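Local coordinates for programmed cell death 6-interacting protein (Homo sapiens, PDB 5WA1), which takes part in multivesicular body biogenesis, membrane repair and cytokinesis, its Bro1 domain, the part described here, carrying the region that interacts with CHMP4 proteins, at residues A268-S282 with E294-V308. Numbering follows the deposited sequence.
Sequences AKHCIMQANAEYHQS and EIARLQHAAELIKTV
Glu278 OE2 accepts a hydrogen bond from His300 ND1 at 2.9 Å and a longer one from a water. The histidine donates in its own ring plane but reaches the oxygen from above the carboxylate plane. The other oxygen, OE1, forms a salt bridge with Arg297 NH1, also at 2.9 Å and nearly straight (167°), met on the syn side; the same water accepts from NH1 and closes a small ring. A bend at chi2 (-71°) folds the Glu278 carboxylate back between its two donors. Gln281 CG lies over one face of the guanidinium, 3.4 Å from Arg297 NE, which itself pairs with Glu293. Helices 262-287 and 291-311 form an antiparallel hairpin of the Bro1 domain; the axes of residues 268-282 and 294-308 come within 8.1 Å, at 159° between their N-to-C directions. Alanines allow that closeness, the CA atoms of Ala275 and Ala301 lying 4.2 Å apart. Leu304 CD1 covers one face of the His300 ring on its own helix and meets Gln274 CB across the interface, Ile305 CG1 packs on Ala275 CB, and Val308 CG2 presses tightly on Cys271 CB at 3.4 Å. At the opposite end Ser282 OG, hydrogen-bonded to Tyr279 O, touches Leu298 CD2, and a second water links it to Glu294, whose OE1 pairs with Lys286.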
loop_
_atom_site.group_PDB
_atom_site.type_symbol
_atom_site.label_atom_id
_atom_site.label_comp_id
_atom_site.label_asym_id
_atom_site.label_seq_id
_atom_site.Cartn_x
_atom_site.Cartn_y
_atom_site.Cartn_z
ATOM N N ALA A 268 -1.397 10.576 13.131
ATOM C CA ALA A 268 -0.059 10.914 13.597
ATOM C C ALA A 268 0.877 11.201 12.426
ATOM O O ALA A 268 1.601 12.202 12.429
ATOM C CB ALA A 268 0.497 9.788 14.467
ATOM N N LYS A 269 0.856 10.338 11.404
ATOM C CA LYS A 269 1.750 10.512 10.263
ATOM C C LYS A 269 1.428 11.776 9.473
ATOM O O LYS A 269 2.339 12.415 8.940
ATOM C CB LYS A 269 1.684 9.284 9.346
ATOM C CG LYS A 269 2.416 8.055 9.877
ATOM C CD LYS A 269 3.833 7.971 9.368
ATOM C CE LYS A 269 4.508 6.680 9.832
ATOM N NZ LYS A 269 4.264 5.578 8.867
ATOM N N HIS A 270 0.153 12.147 9.379
ATOM C CA HIS A 270 -0.218 13.428 8.780
ATOM C C HIS A 270 0.483 14.587 9.496
ATOM O O HIS A 270 1.118 15.440 8.857
ATOM C CB HIS A 270 -1.740 13.575 8.830
ATOM C CG HIS A 270 -2.250 14.916 8.392
ATOM N ND1 HIS A 270 -2.075 15.408 7.114
ATOM C CD2 HIS A 270 -2.961 15.857 9.060
ATOM C CE1 HIS A 270 -2.648 16.593 7.016
ATOM N NE2 HIS A 270 -3.191 16.891 8.184
ATOM N N CYS A 271 0.436 14.594 10.826
ATOM C CA CYS A 271 1.071 15.674 11.582
ATOM C C CYS A 271 2.592 15.558 11.577
ATOM O O CYS A 271 3.290 16.581 11.546
ATOM C CB CYS A 271 0.542 15.693 13.014
ATOM S SG CYS A 271 -1.214 16.067 13.148
ATOM N N ILE A 272 3.134 14.334 11.646
ATOM C CA ILE A 272 4.583 14.174 11.607
ATOM C C ILE A 272 5.127 14.648 10.271
ATOM O O ILE A 272 6.198 15.263 10.204
ATOM C CB ILE A 272 4.993 12.716 11.888
ATOM C CG1 ILE A 272 4.755 12.360 13.353
ATOM C CG2 ILE A 272 6.475 12.477 11.511
ATOM C CD1 ILE A 272 4.716 10.847 13.611
ATOM N N MET A 273 4.412 14.377 9.203
ATOM C CA MET A 273 4.886 14.800 7.923
ATOM C C MET A 273 4.806 16.314 7.791
ATOM O O MET A 273 5.692 16.904 7.260
ATOM C CB MET A 273 4.201 14.064 6.800
ATOM C CG MET A 273 4.571 12.603 6.667
ATOM S SD MET A 273 6.315 12.195 6.633
ATOM C CE MET A 273 6.771 12.746 5.041
ATOM N N GLN A 274 3.735 16.933 8.255
ATOM C CA GLN A 274 3.677 18.393 8.226
ATOM C C GLN A 274 4.829 18.999 9.019
ATOM O O GLN A 274 5.442 19.974 8.580
ATOM C CB GLN A 274 2.336 18.898 8.764
ATOM C CG GLN A 274 1.149 18.627 7.833
ATOM C CD GLN A 274 -0.079 19.452 8.184
ATOM O OE1 GLN A 274 -0.250 19.880 9.325
ATOM N NE2 GLN A 274 -0.930 19.690 7.195
ATOM N N ALA A 275 5.146 18.420 10.180
ATOM C CA ALA A 275 6.271 18.892 10.983
ATOM C C ALA A 275 7.606 18.703 10.261
ATOM O O ALA A 275 8.495 19.561 10.350
ATOM C CB ALA A 275 6.279 18.167 12.332
ATOM N N ASN A 276 7.777 17.582 9.555
ATOM C CA ASN A 276 8.989 17.393 8.767
ATOM C C ASN A 276 9.100 18.437 7.669
ATOM O O ASN A 276 10.196 18.939 7.390
ATOM C CB ASN A 276 9.016 15.996 8.140
ATOM C CG ASN A 276 9.426 14.935 9.110
ATOM O OD1 ASN A 276 8.713 13.957 9.319
ATOM N ND2 ASN A 276 10.595 15.095 9.681
ATOM N N ALA A 277 7.980 18.761 7.024
ATOM C CA ALA A 277 8.000 19.794 5.995
ATOM C C ALA A 277 8.425 21.141 6.586
ATOM O O ALA A 277 9.262 21.849 6.015
ATOM C CB ALA A 277 6.616 19.908 5.353
ATOM N N GLU A 278 7.843 21.512 7.728
ATOM C CA GLU A 278 8.191 22.798 8.353
ATOM C C GLU A 278 9.632 22.801 8.843
ATOM O O GLU A 278 10.318 23.830 8.782
ATOM C CB GLU A 278 7.244 23.090 9.510
ATOM C CG GLU A 278 5.816 23.433 9.108
ATOM C CD GLU A 278 5.685 24.807 8.447
ATOM O OE1 GLU A 278 6.720 25.459 8.155
ATOM O OE2 GLU A 278 4.534 25.241 8.210
ATOM N N TYR A 279 10.102 21.665 9.359
ATOM C CA TYR A 279 11.467 21.594 9.862
ATOM C C TYR A 279 12.471 21.793 8.735
ATOM O O TYR A 279 13.412 22.582 8.864
ATOM C CB TYR A 279 11.707 20.263 10.573
ATOM C CG TYR A 279 13.138 20.069 11.003
ATOM C CD1 TYR A 279 13.652 20.763 12.094
ATOM C CD2 TYR A 279 13.979 19.204 10.318
ATOM C CE1 TYR A 279 14.959 20.599 12.493
ATOM C CE2 TYR A 279 15.295 19.033 10.708
ATOM C CZ TYR A 279 15.776 19.733 11.795
ATOM O OH TYR A 279 17.073 19.565 12.190
ATOM N N HIS A 280 12.283 21.093 7.613
ATOM C CA HIS A 280 13.225 21.237 6.514
ATOM C C HIS A 280 13.064 22.574 5.809
ATOM O O HIS A 280 14.050 23.138 5.325
ATOM C CB HIS A 280 13.085 20.064 5.546
ATOM C CG HIS A 280 13.632 18.790 6.107
ATOM N ND1 HIS A 280 14.978 18.514 6.130
ATOM C CD2 HIS A 280 13.021 17.753 6.731
ATOM C CE1 HIS A 280 15.178 17.347 6.716
ATOM N NE2 HIS A 280 14.007 16.866 7.094
ATOM N N GLN A 281 11.847 23.111 5.758
ATOM C CA GLN A 281 11.698 24.458 5.226
ATOM C C GLN A 281 12.377 25.483 6.126
ATOM O O GLN A 281 12.902 26.480 5.627
ATOM C CB GLN A 281 10.218 24.795 5.042
ATOM C CG GLN A 281 9.975 26.038 4.187
ATOM C CD GLN A 281 10.293 25.795 2.728
ATOM O OE1 GLN A 281 10.412 24.648 2.292
ATOM N NE2 GLN A 281 10.436 26.869 1.960
ATOM N N SER A 282 12.393 25.247 7.442
ATOM C CA SER A 282 13.045 26.175 8.355
ATOM C C SER A 282 14.560 26.195 8.149
ATOM O O SER A 282 15.193 27.250 8.297
ATOM C CB SER A 282 12.701 25.827 9.810
ATOM O OG SER A 282 13.570 24.804 10.293
ATOM N N GLU A 294 12.447 31.266 10.081
ATOM C CA GLU A 294 12.929 30.005 10.640
ATOM C C GLU A 294 12.251 29.701 11.970
ATOM O O GLU A 294 11.822 28.565 12.211
ATOM C CB GLU A 294 14.452 30.033 10.831
ATOM C CG GLU A 294 14.956 28.691 11.376
ATOM C CD GLU A 294 16.320 28.735 12.068
ATOM O OE1 GLU A 294 16.903 29.836 12.226
ATOM O OE2 GLU A 294 16.802 27.635 12.454
ATOM N N ILE A 295 12.143 30.711 12.838
ATOM C CA ILE A 295 11.529 30.535 14.153
ATOM C C ILE A 295 10.054 30.186 14.011
ATOM O O ILE A 295 9.537 29.309 14.714
ATOM C CB ILE A 295 11.729 31.806 15.007
ATOM C CG1 ILE A 295 13.179 31.915 15.469
ATOM C CG2 ILE A 295 10.790 31.792 16.210
ATOM C CD1 ILE A 295 13.566 33.300 15.995
ATOM N N ALA A 296 9.343 30.889 13.125
ATOM C CA ALA A 296 7.916 30.629 12.940
ATOM C C ALA A 296 7.672 29.197 12.486
ATOM O O ALA A 296 6.722 28.545 12.936
ATOM C CB ALA A 296 7.327 31.605 11.926
ATOM N N ARG A 297 8.525 28.691 11.598
ATOM C CA ARG A 297 8.323 27.341 11.085
ATOM C C ARG A 297 8.710 26.290 12.123
ATOM O O ARG A 297 8.018 25.279 12.273
ATOM C CB ARG A 297 9.096 27.170 9.778
ATOM C CG ARG A 297 8.537 28.049 8.650
ATOM C CD ARG A 297 9.041 27.574 7.304
ATOM N NE ARG A 297 8.602 28.408 6.184
ATOM C CZ ARG A 297 7.423 28.309 5.574
ATOM N NH1 ARG A 297 6.522 27.415 5.980
ATOM N NH2 ARG A 297 7.141 29.111 4.554
ATOM N N LEU A 298 9.779 26.535 12.887
ATOM C CA LEU A 298 10.130 25.627 13.975
ATOM C C LEU A 298 9.053 25.615 15.053
ATOM O O LEU A 298 8.790 24.574 15.667
ATOM C CB LEU A 298 11.483 26.021 14.588
ATOM C CG LEU A 298 12.761 25.759 13.767
ATOM C CD1 LEU A 298 14.002 26.470 14.374
ATOM C CD2 LEU A 298 13.025 24.266 13.622
ATOM N N GLN A 299 8.435 26.770 15.318
ATOM C CA GLN A 299 7.367 26.799 16.315
ATOM C C GLN A 299 6.186 25.971 15.852
ATOM O O GLN A 299 5.540 25.294 16.658
ATOM C CB GLN A 299 6.925 28.236 16.608
ATOM C CG GLN A 299 7.934 28.999 17.459
ATOM C CD GLN A 299 7.549 30.445 17.719
ATOM O OE1 GLN A 299 8.090 31.080 18.620
ATOM N NE2 GLN A 299 6.620 30.973 16.930
ATOM N N HIS A 300 5.891 26.016 14.554
ATOM C CA HIS A 300 4.799 25.216 14.018
ATOM C C HIS A 300 5.123 23.726 14.083
ATOM O O HIS A 300 4.269 22.916 14.457
ATOM C CB HIS A 300 4.504 25.645 12.583
ATOM C CG HIS A 300 3.255 25.035 12.022
ATOM N ND1 HIS A 300 3.103 24.752 10.684
ATOM C CD2 HIS A 300 2.094 24.675 12.618
ATOM C CE1 HIS A 300 1.907 24.224 10.478
ATOM N NE2 HIS A 300 1.277 24.160 11.636
ATOM N N ALA A 301 6.358 23.351 13.730
ATOM C CA ALA A 301 6.784 21.958 13.836
ATOM C C ALA A 301 6.740 21.472 15.281
ATOM O O ALA A 301 6.327 20.337 15.549
ATOM C CB ALA A 301 8.197 21.791 13.259
ATOM N N ALA A 302 7.176 22.312 16.226
ATOM C CA ALA A 302 7.132 21.937 17.636
ATOM C C ALA A 302 5.699 21.731 18.103
ATOM O O ALA A 302 5.403 20.795 18.858
ATOM C CB ALA A 302 7.813 23.017 18.488
ATOM N N GLU A 303 4.794 22.596 17.653
ATOM C CA GLU A 303 3.388 22.478 18.026
ATOM C C GLU A 303 2.792 21.182 17.495
ATOM O O GLU A 303 2.090 20.461 18.220
ATOM C CB GLU A 303 2.631 23.691 17.488
ATOM C CG GLU A 303 1.222 23.878 17.998
ATOM C CD GLU A 303 0.682 25.246 17.636
ATOM O OE1 GLU A 303 1.390 25.989 16.916
ATOM O OE2 GLU A 303 -0.436 25.582 18.076
ATOM N N LEU A 304 3.062 20.874 16.221
ATOM C CA LEU A 304 2.572 19.638 15.613
ATOM C C LEU A 304 3.112 18.408 16.333
ATOM O O LEU A 304 2.367 17.453 16.593
ATOM C CB LEU A 304 2.964 19.600 14.134
ATOM C CG LEU A 304 2.224 20.573 13.218
ATOM C CD1 LEU A 304 2.961 20.753 11.880
ATOM C CD2 LEU A 304 0.789 20.074 12.993
ATOM N N ILE A 305 4.404 18.413 16.669
ATOM C CA ILE A 305 5.018 17.257 17.314
ATOM C C ILE A 305 4.550 17.117 18.757
ATOM O O ILE A 305 4.364 15.993 19.252
ATOM C CB ILE A 305 6.552 17.356 17.195
ATOM C CG1 ILE A 305 6.975 16.984 15.776
ATOM C CG2 ILE A 305 7.258 16.446 18.186
ATOM C CD1 ILE A 305 6.424 15.634 15.312
ATOM N N LYS A 306 4.324 18.238 19.450
ATOM C CA LYS A 306 3.751 18.166 20.793
ATOM C C LYS A 306 2.359 17.542 20.766
ATOM O O LYS A 306 2.007 16.750 21.650
ATOM C CB LYS A 306 3.697 19.561 21.417
ATOM C CG LYS A 306 3.144 19.602 22.837
ATOM C CD LYS A 306 3.164 21.022 23.379
ATOM C CE LYS A 306 2.329 21.151 24.643
ATOM N NZ LYS A 306 2.180 22.580 25.038
ATOM N N THR A 307 1.553 17.881 19.756
ATOM C CA THR A 307 0.205 17.321 19.675
ATOM C C THR A 307 0.247 15.820 19.417
ATOM O O THR A 307 -0.575 15.066 19.953
ATOM C CB THR A 307 -0.595 18.042 18.587
ATOM O OG1 THR A 307 -0.598 19.450 18.850
ATOM C CG2 THR A 307 -2.029 17.563 18.572
ATOM N N VAL A 308 1.205 15.370 18.606
ATOM C CA VAL A 308 1.361 13.946 18.330
ATOM C C VAL A 308 1.860 13.212 19.565
ATOM O O VAL A 308 1.421 12.092 19.864
ATOM C CB VAL A 308 2.305 13.755 17.130
ATOM C CG1 VAL A 308 2.661 12.290 16.932
ATOM C CG2 VAL A 308 1.660 14.307 15.891
HETATM O O HOH W 1 3.883 26.861 5.426
HETATM O O HOH W 2 16.287 25.048 11.602
#